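Local structure of NAD nucleotidase (Haemophilus influenzae, 3ZTV) at residues T79-S84 with A344-E349; A154-D159 with Q184-A189; S370-P375 with R413-P418. The protein degrades NAD to adenosine and nicotinamide riboside in the periplasm, acting as both a dinucleotide pyrophosphatase and a 5'-nucleotidase. One frame throughout, in Å; residues are numbered along the deposited sequence.

Interaction 1 (T79-S84 with A344-E349)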
loop_
_atom_site.group_PDB
_atom_site.type_symbol
_atom_site.label_atom_id
_atom_site.label_comp_id
_atom_site.label_asym_id
_atom_site.label_seq_id
_atom_site.Cartn_x
_atom_site.Cartn_y
_atom_site.Cartn_z
ATOM N N THR A 79 11.048 -29.338 -15.131
ATOM C CA THR A 79 11.201 -30.334 -14.079
ATOM C C THR A 79 12.526 -31.088 -14.131
ATOM O O THR A 79 13.166 -31.292 -13.110
ATOM C CB THR A 79 10.049 -31.342 -14.154
ATOM O OG1 THR A 79 8.806 -30.628 -14.236
ATOM C CG2 THR A 79 10.039 -32.259 -12.935
ATOM N N LEU A 80 12.943 -31.485 -15.323
ATOM C CA LEU A 80 14.109 -32.357 -15.445
ATOM C C LEU A 80 15.419 -31.596 -15.555
ATOM O O LEU A 80 16.496 -32.197 -15.473
ATOM C CB LEU A 80 13.937 -33.304 -16.628
ATOM C CG LEU A 80 12.711 -34.205 -16.505
ATOM C CD1 LEU A 80 12.497 -35.021 -17.774
ATOM C CD2 LEU A 80 12.839 -35.124 -15.300
ATOM N N PHE A 81 15.330 -30.272 -15.717
ATOM C CA PHE A 81 16.517 -29.445 -15.917
ATOM C C PHE A 81 16.673 -28.295 -14.923
ATOM O O PHE A 81 17.688 -27.605 -14.948
ATOM C CB PHE A 81 16.570 -28.911 -17.353
ATOM C CG PHE A 81 16.584 -29.998 -18.386
ATOM C CD1 PHE A 81 17.760 -30.675 -18.680
ATOM C CD2 PHE A 81 15.421 -30.381 -19.028
ATOM C CE1 PHE A 81 17.781 -31.710 -19.615
ATOM C CE2 PHE A 81 15.431 -31.408 -19.964
ATOM C CZ PHE A 81 16.616 -32.071 -20.259
ATOM N N GLY A 82 15.674 -28.079 -14.067
ATOM C CA GLY A 82 15.745 -27.035 -13.055
ATOM C C GLY A 82 15.930 -25.636 -13.616
ATOM O O GLY A 82 16.502 -24.774 -12.945
ATOM N N GLY A 83 15.462 -25.399 -14.840
ATOM C CA GLY A 83 15.545 -24.076 -15.438
ATOM C C GLY A 83 16.669 -23.880 -16.439
ATOM O O GLY A 83 16.678 -22.883 -17.167
ATOM N N SER A 84 17.609 -24.825 -16.495
ATOM C CA SER A 84 18.768 -24.669 -17.375
ATOM C C SER A 84 18.400 -24.693 -18.862
ATOM O O SER A 84 19.044 -24.027 -19.668
ATOM C CB SER A 84 19.848 -25.706 -17.070
ATOM O OG SER A 84 19.420 -26.999 -17.419
ATOM N N ALA A 344 17.304 -30.043 -29.679
ATOM C CA ALA A 344 17.615 -31.437 -29.992
ATOM C C ALA A 344 18.380 -32.085 -28.845
ATOM O O ALA A 344 18.095 -33.219 -28.446
ATOM C CB ALA A 344 18.421 -31.523 -31.284
ATOM N N LYS A 345 19.353 -31.358 -28.312
ATOM C CA LYS A 345 20.139 -31.843 -27.187
ATOM C C LYS A 345 19.271 -32.080 -25.956
ATOM O O LYS A 345 19.359 -33.132 -25.312
ATOM C CB LYS A 345 21.269 -30.865 -26.856
ATOM C CG LYS A 345 22.084 -31.261 -25.636
ATOM C CD LYS A 345 23.182 -30.252 -25.328
ATOM C CE LYS A 345 22.605 -28.951 -24.792
ATOM N NZ LYS A 345 23.675 -27.962 -24.481
ATOM N N TYR A 346 18.432 -31.098 -25.618
ATOM C CA TYR A 346 17.587 -31.207 -24.428
ATOM C C TYR A 346 16.485 -32.247 -24.588
ATOM O O TYR A 346 16.123 -32.931 -23.626
ATOM C CB TYR A 346 17.011 -29.841 -24.007
ATOM C CG TYR A 346 18.032 -28.946 -23.351
ATOM C CD1 TYR A 346 18.549 -29.257 -22.102
ATOM C CD2 TYR A 346 18.482 -27.788 -23.975
ATOM C CE1 TYR A 346 19.490 -28.443 -21.491
ATOM C CE2 TYR A 346 19.423 -26.972 -23.373
ATOM C CZ TYR A 346 19.922 -27.305 -22.134
ATOM O OH TYR A 346 20.858 -26.495 -21.528
ATOM N N LYS A 347 15.953 -32.370 -25.798
ATOM C CA LYS A 347 14.933 -33.372 -26.069
ATOM C C LYS A 347 15.475 -34.795 -25.855
ATOM O O LYS A 347 14.815 -35.631 -25.239
ATOM C CB LYS A 347 14.378 -33.205 -27.485
ATOM C CG LYS A 347 13.172 -34.079 -27.781
ATOM C CD LYS A 347 12.533 -33.704 -29.110
ATOM C CE LYS A 347 11.216 -34.437 -29.321
ATOM N NZ LYS A 347 10.511 -33.959 -30.541
ATOM N N SER A 348 16.675 -35.062 -26.365
ATOM C CA SER A 348 17.337 -36.349 -26.154
ATOM C C SER A 348 17.610 -36.603 -24.668
ATOM O O SER A 348 17.359 -37.701 -24.160
ATOM C CB SER A 348 18.636 -36.398 -26.959
ATOM O OG SER A 348 18.364 -36.442 -28.346
ATOM N N GLU A 349 18.128 -35.598 -23.966
ATOM C CA GLU A 349 18.365 -35.735 -22.528
ATOM C C GLU A 349 17.057 -35.971 -21.777
ATOM O O GLU A 349 16.990 -36.811 -20.870
ATOM C CB GLU A 349 19.078 -34.500 -21.967
ATOM C CG GLU A 349 20.521 -34.326 -22.435
ATOM C CD GLU A 349 21.177 -33.070 -21.882
ATOM O OE1 GLU A 349 20.695 -32.547 -20.856
ATOM O OE2 GLU A 349 22.176 -32.607 -22.474
HETATM O O HOH W 1 21.760 -27.459 -19.144
#

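Interaction 2 (A154-D159 with Q184-A189)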
loop_
_atom_site.group_PDB
_atom_site.type_symbol
_atom_site.label_atom_id
_atom_site.label_comp_id
_atom_site.label_asym_id
_atom_site.label_seq_id
_atom_site.Cartn_x
_atom_site.Cartn_y
_atom_site.Cartn_z
ATOM N N ALA A 154 13.704 4.767 -19.825
ATOM C CA ALA A 154 13.760 3.903 -18.653
ATOM C C ALA A 154 12.837 2.707 -18.818
ATOM O O ALA A 154 11.745 2.819 -19.390
ATOM C CB ALA A 154 13.385 4.689 -17.406
ATOM N N ILE A 155 13.279 1.560 -18.308
ATOM C CA ILE A 155 12.420 0.393 -18.226
ATOM C C ILE A 155 12.405 -0.117 -16.783
ATOM O O ILE A 155 13.455 -0.269 -16.154
ATOM C CB ILE A 155 12.830 -0.698 -19.236
ATOM C CG1 ILE A 155 11.868 -1.887 -19.159
ATOM C CG2 ILE A 155 14.272 -1.102 -19.050
ATOM C CD1 ILE A 155 11.939 -2.818 -20.359
ATOM N N ILE A 156 11.203 -0.343 -16.266
ATOM C CA ILE A 156 10.969 -0.729 -14.875
ATOM C C ILE A 156 10.352 -2.125 -14.864
ATOM O O ILE A 156 9.423 -2.389 -15.625
ATOM C CB ILE A 156 9.962 0.241 -14.204
ATOM C CG1 ILE A 156 10.457 1.685 -14.247
ATOM C CG2 ILE A 156 9.646 -0.167 -12.766
ATOM C CD1 ILE A 156 9.351 2.677 -13.998
ATOM N N GLY A 157 10.845 -3.027 -14.013
ATOM C CA GLY A 157 10.240 -4.343 -13.905
ATOM C C GLY A 157 9.213 -4.393 -12.787
ATOM O O GLY A 157 9.329 -3.647 -11.810
ATOM N N LEU A 158 8.237 -5.294 -12.885
ATOM C CA LEU A 158 7.187 -5.397 -11.868
ATOM C C LEU A 158 6.582 -6.798 -11.840
ATOM O O LEU A 158 6.359 -7.395 -12.899
ATOM C CB LEU A 158 6.078 -4.365 -12.142
ATOM C CG LEU A 158 5.222 -3.890 -10.959
ATOM C CD1 LEU A 158 6.009 -2.969 -10.035
ATOM C CD2 LEU A 158 3.969 -3.166 -11.468
ATOM N N ASP A 159 6.268 -7.292 -10.642
ATOM C CA ASP A 159 5.644 -8.609 -10.478
ATOM C C ASP A 159 4.286 -8.507 -9.811
ATOM O O ASP A 159 3.983 -7.535 -9.110
ATOM C CB ASP A 159 6.544 -9.499 -9.615
ATOM C CG ASP A 159 6.422 -10.999 -9.932
ATOM O OD1 ASP A 159 5.486 -11.449 -10.634
ATOM O OD2 ASP A 159 7.304 -11.755 -9.438
ATOM N N GLN A 184 4.137 4.024 -9.613
ATOM C CA GLN A 184 4.116 5.488 -9.584
ATOM C C GLN A 184 5.360 6.077 -8.960
ATOM O O GLN A 184 5.909 7.049 -9.471
ATOM C CB GLN A 184 2.893 6.041 -8.857
ATOM C CG GLN A 184 2.792 7.581 -8.898
ATOM C CD GLN A 184 2.679 8.126 -10.324
ATOM O OE1 GLN A 184 3.680 8.300 -11.028
ATOM N NE2 GLN A 184 1.460 8.377 -10.754
ATOM N N ILE A 185 5.815 5.495 -7.851
ATOM C CA ILE A 185 6.976 6.033 -7.164
ATOM C C ILE A 185 8.211 5.881 -8.057
ATOM O O ILE A 185 9.021 6.809 -8.171
ATOM C CB ILE A 185 7.172 5.364 -5.791
ATOM C CG1 ILE A 185 5.986 5.667 -4.862
ATOM C CG2 ILE A 185 8.498 5.792 -5.154
ATOM C CD1 ILE A 185 5.629 7.159 -4.756
ATOM N N MET A 186 8.344 4.728 -8.720
ATOM C CA MET A 186 9.478 4.533 -9.627
ATOM C C MET A 186 9.461 5.548 -10.769
ATOM O O MET A 186 10.485 6.162 -11.078
ATOM C CB MET A 186 9.480 3.118 -10.216
ATOM C CG MET A 186 9.862 2.027 -9.215
ATOM S SD MET A 186 11.559 2.154 -8.556
ATOM C CE MET A 186 12.507 2.026 -10.069
ATOM N N ALA A 187 8.308 5.721 -11.408
ATOM C CA ALA A 187 8.215 6.626 -12.543
ATOM C C ALA A 187 8.440 8.072 -12.090
ATOM O O ALA A 187 9.101 8.841 -12.784
ATOM C CB ALA A 187 6.875 6.468 -13.254
ATOM N N ASN A 188 7.921 8.424 -10.913
ATOM C CA ASN A 188 8.046 9.799 -10.420
ATOM C C ASN A 188 9.491 10.169 -10.154
ATOM O O ASN A 188 9.924 11.289 -10.448
ATOM C CB ASN A 188 7.192 10.011 -9.167
ATOM C CG ASN A 188 7.135 11.476 -8.749
ATOM O OD1 ASN A 188 6.678 12.329 -9.516
ATOM N ND2 ASN A 188 7.585 11.774 -7.520
ATOM N N ALA A 189 10.246 9.223 -9.607
ATOM C CA ALA A 189 11.655 9.450 -9.310
ATOM C C ALA A 189 12.504 9.629 -10.563
ATOM O O ALA A 189 13.494 10.363 -10.555
ATOM C CB ALA A 189 12.207 8.319 -8.458
#

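Interaction 3 (S370-P375 with R413-P418)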
loop_
_atom_site.group_PDB
_atom_site.type_symbol
_atom_site.label_atom_id
_atom_site.label_comp_id
_atom_site.label_asym_id
_atom_site.label_seq_id
_atom_site.Cartn_x
_atom_site.Cartn_y
_atom_site.Cartn_z
ATOM N N SER A 370 -12.621 -46.986 -14.546
ATOM C CA SER A 370 -14.075 -46.994 -14.656
ATOM C C SER A 370 -14.769 -47.908 -13.646
ATOM O O SER A 370 -15.818 -47.560 -13.099
ATOM C CB SER A 370 -14.492 -47.375 -16.077
ATOM O OG SER A 370 -15.899 -47.321 -16.224
ATOM N N ALA A 371 -14.186 -49.075 -13.396
ATOM C CA ALA A 371 -14.814 -50.060 -12.523
ATOM C C ALA A 371 -14.994 -49.549 -11.095
ATOM O O ALA A 371 -15.926 -49.951 -10.394
ATOM C CB ALA A 371 -14.010 -51.356 -12.524
ATOM N N ASN A 372 -14.102 -48.662 -10.666
ATOM C CA ASN A 372 -14.079 -48.230 -9.269
ATOM C C ASN A 372 -14.589 -46.813 -9.031
ATOM O O ASN A 372 -14.387 -46.259 -7.954
ATOM C CB ASN A 372 -12.674 -48.388 -8.684
ATOM C CG ASN A 372 -12.216 -49.833 -8.658
ATOM O OD1 ASN A 372 -12.683 -50.629 -7.840
ATOM N ND2 ASN A 372 -11.289 -50.180 -9.547
ATOM N N ARG A 373 -15.266 -46.242 -10.022
ATOM C CA ARG A 373 -15.702 -44.849 -9.932
ATOM C C ARG A 373 -16.616 -44.577 -8.745
ATOM O O ARG A 373 -16.487 -43.543 -8.085
ATOM C CB ARG A 373 -16.381 -44.404 -11.225
ATOM C CG ARG A 373 -15.412 -44.162 -12.365
ATOM C CD ARG A 373 -16.158 -43.929 -13.664
ATOM N NE ARG A 373 -15.257 -43.577 -14.756
ATOM C CZ ARG A 373 -15.665 -43.342 -15.999
ATOM N NH1 ARG A 373 -16.955 -43.417 -16.295
ATOM N NH2 ARG A 373 -14.786 -43.029 -16.943
ATOM N N ILE A 374 -17.536 -45.500 -8.480
ATOM C CA ILE A 374 -18.505 -45.341 -7.396
ATOM C C ILE A 374 -18.327 -46.454 -6.366
ATOM O O ILE A 374 -18.304 -47.634 -6.722
ATOM C CB ILE A 374 -19.942 -45.362 -7.931
ATOM C CG1 ILE A 374 -20.130 -44.271 -8.990
ATOM C CG2 ILE A 374 -20.936 -45.185 -6.793
ATOM C CD1 ILE A 374 -21.472 -44.311 -9.683
ATOM N N PRO A 375 -18.193 -46.087 -5.082
ATOM C CA PRO A 375 -17.969 -47.115 -4.061
ATOM C C PRO A 375 -19.185 -48.012 -3.897
ATOM O O PRO A 375 -20.311 -47.557 -4.107
ATOM C CB PRO A 375 -17.757 -46.303 -2.778
ATOM C CG PRO A 375 -17.443 -44.906 -3.239
ATOM C CD PRO A 375 -18.204 -44.730 -4.509
ATOM N N ARG A 413 -7.775 -43.111 -14.921
ATOM C CA ARG A 413 -8.155 -44.150 -15.879
ATOM C C ARG A 413 -7.818 -45.582 -15.474
ATOM O O ARG A 413 -8.213 -46.525 -16.159
ATOM C CB ARG A 413 -7.523 -43.865 -17.244
ATOM C CG ARG A 413 -8.198 -42.772 -18.043
ATOM C CD ARG A 413 -7.515 -42.620 -19.394
ATOM N NE ARG A 413 -8.374 -41.979 -20.383
ATOM C CZ ARG A 413 -7.965 -41.607 -21.592
ATOM N NH1 ARG A 413 -6.705 -41.807 -21.957
ATOM N NH2 ARG A 413 -8.812 -41.032 -22.435
ATOM N N ALA A 414 -7.086 -45.752 -14.381
ATOM C CA ALA A 414 -6.690 -47.091 -13.957
ATOM C C ALA A 414 -6.284 -47.111 -12.494
ATOM O O ALA A 414 -6.069 -46.060 -11.884
ATOM C CB ALA A 414 -5.553 -47.615 -14.830
ATOM N N ASP A 415 -6.180 -48.313 -11.931
ATOM C CA ASP A 415 -5.656 -48.470 -10.585
ATOM C C ASP A 415 -4.234 -47.931 -10.569
ATOM O O ASP A 415 -3.531 -47.991 -11.579
ATOM C CB ASP A 415 -5.605 -49.950 -10.168
ATOM C CG ASP A 415 -6.975 -50.619 -10.132
ATOM O OD1 ASP A 415 -8.003 -49.961 -10.368
ATOM O OD2 ASP A 415 -7.018 -51.835 -9.845
ATOM N N ILE A 416 -3.809 -47.417 -9.423
ATOM C CA ILE A 416 -2.415 -47.061 -9.232
ATOM C C ILE A 416 -1.770 -48.166 -8.407
ATOM O O ILE A 416 -2.121 -48.365 -7.243
ATOM C CB ILE A 416 -2.264 -45.697 -8.538
ATOM C CG1 ILE A 416 -2.896 -44.604 -9.402
ATOM C CG2 ILE A 416 -0.801 -45.388 -8.276
ATOM C CD1 ILE A 416 -2.856 -43.214 -8.786
ATOM N N LEU A 417 -0.841 -48.890 -9.024
ATOM C CA LEU A 417 -0.263 -50.093 -8.432
ATOM C C LEU A 417 1.033 -49.792 -7.692
ATOM O O LEU A 417 1.728 -48.830 -8.017
ATOM C CB LEU A 417 -0.007 -51.137 -9.524
ATOM C CG LEU A 417 -1.194 -51.516 -10.413
ATOM C CD1 LEU A 417 -0.788 -52.590 -11.417
ATOM C CD2 LEU A 417 -2.377 -51.977 -9.580
ATOM N N PRO A 418 1.372 -50.625 -6.695
ATOM C CA PRO A 418 2.640 -50.456 -5.978
ATOM C C PRO A 418 3.834 -50.604 -6.915
ATOM O O PRO A 418 3.728 -51.267 -7.949
ATOM C CB PRO A 418 2.623 -51.600 -4.954
ATOM C CG PRO A 418 1.673 -52.603 -5.521
ATOM C CD PRO A 418 0.620 -51.798 -6.217
#

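Interaction 1 (T79-S84 with A344-E349)
F81 and Y346 form a T-shaped (edge-to-face) aromatic pair, with the tyrosine supplying the edge and the phenylalanine the face. The ring centroids of F81 and Y346 lie 5.1 Å apart and the planes stand at 84° to each other. Y346 CD1 points down on the F81 ring towards its rim rather than its centre, and reaches CE1 of F81 at 3.6 Å. The pair joins the loop between helices 76-79 and 84-93, in the calcineurin-like phosphoesterase region, to helix 337-353, away from the annotated sites.

The same phenylalanine ring meets a carboxylate, a methylene and a carbonyl of the helix. E349 OE1 comes to 3.3 Å from F81 CE1, with the carboxylate plane turned 48° from the ring, while E349 CB lies in the ring plane at the edge. The backbone O of Y346 approaches F81 CZ to 3.5 Å from above the plane, on the tyrosine's side.

Polar linkage across the contact runs through one water. It is hydrogen-bonded to Y346 OH at 2.7 Å and to S84 OG at 2.9 Å, and it sits at the edge of the tyrosine ring, in its plane. S84 closes a type I' turn that starts at F81, with S84 N bonded to F81 O; G83 is the N-cap residue of helix 84-93. Y346 also packs on A85 and A88 of that helix and on Y77.

With no direct hydrogen bond between them, these two segments are held by ring packing and a single water bridge; L80 and F81 also pack on K350 and L353 of helix 337-353. E349 OE1, near the ring plane, probably meets the weakly positive C-H edge of F81, while the tyrosine hydroxyl stays solvated by the bridging water.

Interaction 2 (A154-D159 with Q184-A189)
I156 meets M186 through methyl and methylene groups: CD1 of I156 lies 3.8 Å from M186 CB, and CG2 of I156 is 4.2 Å from both CB and CG of M186. The two side chains run antiparallel, flank to flank. With CG1 anti to the carbonyl carbon (chi1 -58°), the longer branch of I156 reaches the helix backbone, where CD1 comes to 4.1 Å from A187 N. M186 is bent at both chi2 and chi3, and its CB and CG do the touching rather than its sulfur.

Around this pair, I156 also packs on L190 of the same helix, on A126, and on I198 and L200 of the adjoining strand. Backbone hydrogen bonds from I156 to I199 and L201 fix its place in the sheet beside strand 198-203. On the helix, M186 and I185 pack on I185 and M186 of the second subunit, respectively, so the helix lies between its own sheet and the dimer partner.

Strand 151-159, helix 179-191 and the parallel neighbouring strand 198-203 make a beta-alpha-beta crossover, part of the layered alpha/beta architecture of the calcineurin-like phosphoesterase domain.

Interaction 3 (S370-P375 with R413-P418)
D415 and N372 make the touch between two facing loops of the C-terminal domain, two residues beyond R413, where the second loop segment begins. R413 itself turns its CB away from the other loop. It is likely to bind substrate, as is R373 on the facing segment, so each loop carries one such arginine. The guanidinium of R373 has S370 OG over one face, 3.9 Å above its plane, and NH1 is hydrogen-bonded to T463.

At D415 the chain makes its one close approach: OD1 lies 3.4 Å from N372 ND2. The two side chains meet roughly perpendicular, with amide and carboxylate planes 51° apart. D415 holds CG anti to its carbonyl carbon (chi1 -62°), which brings the carboxylate nearer to the opposite loop than its CB direction alone would. The stronger partners of both groups are on G368: its N-H donates to D415 OD1 and its carbonyl O accepts from N372 ND2. The backbone of G368 thus binds both groups, which probably positions them close to each other.

Next along the chain, I416 leaves this polar patch for the interior, packing on A387 and F390, and its backbone is hydrogen-bonded to M366. L417 then lies against A365.

The contact therefore sits at the surface, between the loop leading from strand 357-362 to helix 386-396 and the loop leading from strand 404-408 to strand 419-422. Helix 386-396 receives I416 from one loop, while I374 and P375 of the other pack on F569 of strand 567-570.

Interaction 2 is the buried one, wholly aliphatic, pairing a strand with the helix that covers it near the subunit interface. Interaction 1 is partly buried and mixes aromatic packing with a water bridge, joining a loop of the phosphoesterase domain to a helix some 260 residues later; along the chain it encloses interaction 2. Interaction 3 lies at the surface, joins two loops of the C-terminal domain and is polar, its groups organised by a shared backbone neighbour. The three hold no element in common. Interactions 2 and 3 lie on opposite sides of the chain's centre, their own centres about 53 Å apart.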